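Local atomic coordinates of chitin elicitor receptor kinase 1 (Arabidopsis thaliana, PDB entry 4EBY), a protein that serves as a plant immune receptor kinase whose LysM-containing ectodomain recognises chitin oligomers, with chitin-induced dimerization switching on immune signalling. Residues Q36-F39 with D40-L43; P150-S153 with L154-A158. All coordinates share one frame; numbering follows the deposited sequence.

Interaction 1 of 2, residues Q36-F39 with D40-L43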
# COMPACT_ATOMS: atom_id res chain seq x y z
N GLN A 36 13.51 9.03 -11.11
CA GLN A 36 14.74 8.21 -11.11
C GLN A 36 15.93 8.85 -10.41
O GLN A 36 17.02 8.25 -10.37
CB GLN A 36 15.15 7.84 -12.54
CG GLN A 36 14.12 7.01 -13.29
CD GLN A 36 14.67 6.50 -14.61
OE1 GLN A 36 14.38 7.05 -15.67
NE2 GLN A 36 15.48 5.44 -14.55
N ILE A 37 15.76 10.05 -9.88
CA ILE A 37 16.86 10.77 -9.26
C ILE A 37 16.61 11.00 -7.76
O ILE A 37 17.44 10.66 -6.92
CB ILE A 37 17.07 12.13 -9.92
CG1 ILE A 37 17.39 11.95 -11.41
CG2 ILE A 37 18.18 12.89 -9.22
CD1 ILE A 37 17.25 13.22 -12.21
N ASN A 38 15.44 11.56 -7.46
CA ASN A 38 15.10 11.95 -6.11
C ASN A 38 14.04 11.00 -5.56
O ASN A 38 12.93 10.95 -6.08
CB ASN A 38 14.56 13.38 -6.14
CG ASN A 38 14.34 13.96 -4.76
OD1 ASN A 38 13.94 13.25 -3.84
ND2 ASN A 38 14.57 15.25 -4.62
N PHE A 39 14.40 10.23 -4.54
CA PHE A 39 13.47 9.29 -3.91
C PHE A 39 13.09 9.74 -2.51
O PHE A 39 12.58 8.94 -1.74
CB PHE A 39 14.11 7.90 -3.85
CG PHE A 39 14.35 7.29 -5.22
CD1 PHE A 39 13.38 6.47 -5.78
CD2 PHE A 39 15.51 7.56 -5.93
CE1 PHE A 39 13.57 5.90 -7.04
CE2 PHE A 39 15.71 6.99 -7.19
CZ PHE A 39 14.73 6.16 -7.74
N ASP A 40 13.36 11.00 -2.20
CA ASP A 40 13.09 11.50 -0.85
C ASP A 40 11.66 11.28 -0.34
O ASP A 40 11.46 10.96 0.84
CB ASP A 40 13.47 12.99 -0.72
CG ASP A 40 14.97 13.22 -0.75
OD1 ASP A 40 15.76 12.24 -0.74
OD2 ASP A 40 15.37 14.40 -0.75
N PRO A 41 10.64 11.46 -1.20
CA PRO A 41 9.28 11.28 -0.67
C PRO A 41 9.06 9.89 -0.06
O PRO A 41 8.35 9.76 0.93
CB PRO A 41 8.39 11.48 -1.92
CG PRO A 41 9.17 12.40 -2.74
CD PRO A 41 10.63 11.96 -2.58
N ILE A 42 9.66 8.87 -0.65
CA ILE A 42 9.63 7.53 -0.09
C ILE A 42 10.61 7.34 1.07
O ILE A 42 10.23 6.81 2.12
CB ILE A 42 9.93 6.48 -1.19
CG1 ILE A 42 8.78 6.49 -2.19
CG2 ILE A 42 10.05 5.10 -0.58
CD1 ILE A 42 9.12 5.69 -3.47
N LEU A 43 11.85 7.79 0.89
CA LEU A 43 12.87 7.56 1.90
C LEU A 43 12.51 8.18 3.26
O LEU A 43 12.90 7.65 4.30
CB LEU A 43 14.24 8.05 1.45
CG LEU A 43 14.80 7.25 0.26
CD1 LEU A 43 16.09 7.86 -0.21
CD2 LEU A 43 15.01 5.79 0.67
O HOH W 1 13.70 16.14 -1.65
O HOH W 2 16.80 10.45 -3.13
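Asn38 reaches past Phe39 to Asp40, and the side chain can be followed outward from its CB. That atom leads to CG in the direction anti to the backbone N (chi1 -173°), which carries the amide forward over the start of helix 40-43. At the tip the two branches divide the work. OD1 accepts from Asp40 N at 2.8 Å, an Asx turn, the donor lying nearly in line with the amide C=O bond; the same oxygen rests 3.2 Å from Asp40 CB. ND2 donates to a water at 3.2 Å, and this water in turn donates a hydrogen bond to Asp40 OD2. The side chains of Asn38 and Asp40 cross at about a right angle, with amide and carboxylate planes 75° apart; they touch directly through OD1 and are bridged by the water at ND2 and OD2. A second water accepts from Phe39 N at 2.8 Å and donates to Asp40 OD1, so that each carboxylate oxygen holds one water.

The principle illustrated is that the first NH of a helix, with no preceding helical turn to supply a carbonyl, can be served by a side chain just upstream. Phe39 occupies the N-cap position, and its carbonyl opens the helix: Leu43 N donates to Phe39 O at 3.0 Å, almost straight at 170°, while Ile42 N adds a weak bond. Leu43 CD1 lies 4.1 Å from Phe39 CB.

Phe39 and Ile42 both pack on Leu20 and Asn24 of helix 20-26. Ile42 also touches Val61, Val63 and Pro64 of strand 60-70, which places this short helix between helix 20-26 and that strand.

Interaction 2 of 2, residues P150-S153 with L154-A158; sequences PEDS and LSSIA
A capping box formed by Ser153 and Ser156 starts helix 154-161 of the LysM domain, a worked case of side chains and backbone trading bonds at a helix N terminus. In one direction Ser156 N donates to Ser153 OG at 3.2 Å; in the other, Ser153 N donates to Ser156 OG at 2.9 Å with an N-H...O angle of 155°. Both hydroxyls sit between their own backbone N and carbonyl carbon (chi1 60° for Ser153, 74° for Ser156), which turns each one back over the main chain to meet the other residue's NH. The first ordinary helical bond follows, Ile157 N to Ser153 O at 2.9 Å.

Ser156 OG has a further partner, a water at 2.7 Å, which donates a hydrogen bond to Asp152 OD1 at 2.6 Å. The water therefore ties the box to a buried carboxylate. Asp152 OD1 bonds to Tyr146 OH as well, whereas OD2 takes the Arg149 backbone NH and a salt bridge from Arg60, contacts that would probably favour the charged form. Beside the carboxylate, Ile157 CD1 lies 3.9 Å from Asp152 CB.

Ile157 and Leu154 continue onto Leu168 of helix 165-171 and onto Phe177, while through Asp152, Tyr146 and Arg60 join the residue ahead of the cap to strands 143-147 and 60-70.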
# COMPACT_ATOMS: atom_id res chain seq x y z
N PRO A 150 2.25 -14.76 5.59
CA PRO A 150 2.13 -15.89 6.52
C PRO A 150 2.88 -15.68 7.83
O PRO A 150 2.46 -16.24 8.86
CB PRO A 150 2.72 -17.05 5.72
CG PRO A 150 2.42 -16.70 4.30
CD PRO A 150 2.64 -15.21 4.24
N GLU A 151 3.94 -14.88 7.82
CA GLU A 151 4.72 -14.67 9.03
C GLU A 151 4.10 -13.62 9.97
O GLU A 151 4.52 -13.51 11.12
CB GLU A 151 6.17 -14.31 8.69
CG GLU A 151 6.37 -12.97 7.99
CD GLU A 151 6.30 -13.06 6.47
OE1 GLU A 151 5.85 -14.09 5.93
OE2 GLU A 151 6.70 -12.07 5.82
N ASP A 152 3.12 -12.87 9.49
CA ASP A 152 2.46 -11.86 10.32
C ASP A 152 1.44 -12.44 11.29
O ASP A 152 0.82 -13.46 11.00
CB ASP A 152 1.71 -10.85 9.45
CG ASP A 152 2.64 -9.99 8.62
OD1 ASP A 152 3.61 -9.45 9.17
OD2 ASP A 152 2.37 -9.85 7.41
N SER A 153 1.26 -11.77 12.42
CA SER A 153 0.18 -12.07 13.35
C SER A 153 -0.30 -10.76 13.99
O SER A 153 0.34 -9.71 13.84
CB SER A 153 0.64 -13.06 14.43
OG SER A 153 1.71 -12.52 15.17
N LEU A 154 -1.42 -10.82 14.70
CA LEU A 154 -1.89 -9.63 15.38
C LEU A 154 -0.83 -9.13 16.37
O LEU A 154 -0.50 -7.95 16.39
CB LEU A 154 -3.21 -9.89 16.10
CG LEU A 154 -3.77 -8.67 16.84
CD1 LEU A 154 -4.05 -7.53 15.86
CD2 LEU A 154 -5.03 -9.07 17.59
N SER A 155 -0.31 -10.04 17.19
CA SER A 155 0.73 -9.65 18.15
C SER A 155 1.99 -9.09 17.49
O SER A 155 2.54 -8.10 17.95
CB SER A 155 1.08 -10.80 19.11
OG SER A 155 1.24 -12.02 18.41
N SER A 156 2.44 -9.70 16.39
CA SER A 156 3.65 -9.20 15.73
C SER A 156 3.45 -7.84 15.08
O SER A 156 4.34 -7.00 15.10
CB SER A 156 4.20 -10.20 14.70
OG SER A 156 3.40 -10.24 13.53
N ILE A 157 2.27 -7.60 14.50
CA ILE A 157 2.00 -6.30 13.91
C ILE A 157 1.79 -5.24 14.99
O ILE A 157 2.19 -4.09 14.84
CB ILE A 157 0.80 -6.36 12.93
CG1 ILE A 157 1.19 -7.16 11.68
CG2 ILE A 157 0.38 -4.94 12.50
CD1 ILE A 157 0.01 -7.60 10.82
N ALA A 158 1.17 -5.63 16.10
CA ALA A 158 0.99 -4.72 17.23
C ALA A 158 2.36 -4.27 17.75
O ALA A 158 2.57 -3.09 18.04
CB ALA A 158 0.21 -5.39 18.33
O HOH W 3 4.77 -9.09 11.46

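Overall arrangement
From the N terminus, the chain runs through strand 8-13 and helix 20-26 before the loop that interaction 1 closes at the start of helix 40-43. Strands 60-70, 74-82 and 122-128 follow, with helices 89-96 and 103-109 between the last two. Strand 143-147 then leads into the loop that ends at interaction 2, where helix 154-161 begins. The contacts come in series, neither nested nor crossed, and do not touch: their centres lie 29 Å apart, their nearest atoms about 19 Å. Both mark helix starts, and strand 60-70 of the mixed sheet is common ground, packing against Ile42 in one and supplying Arg60 to the other.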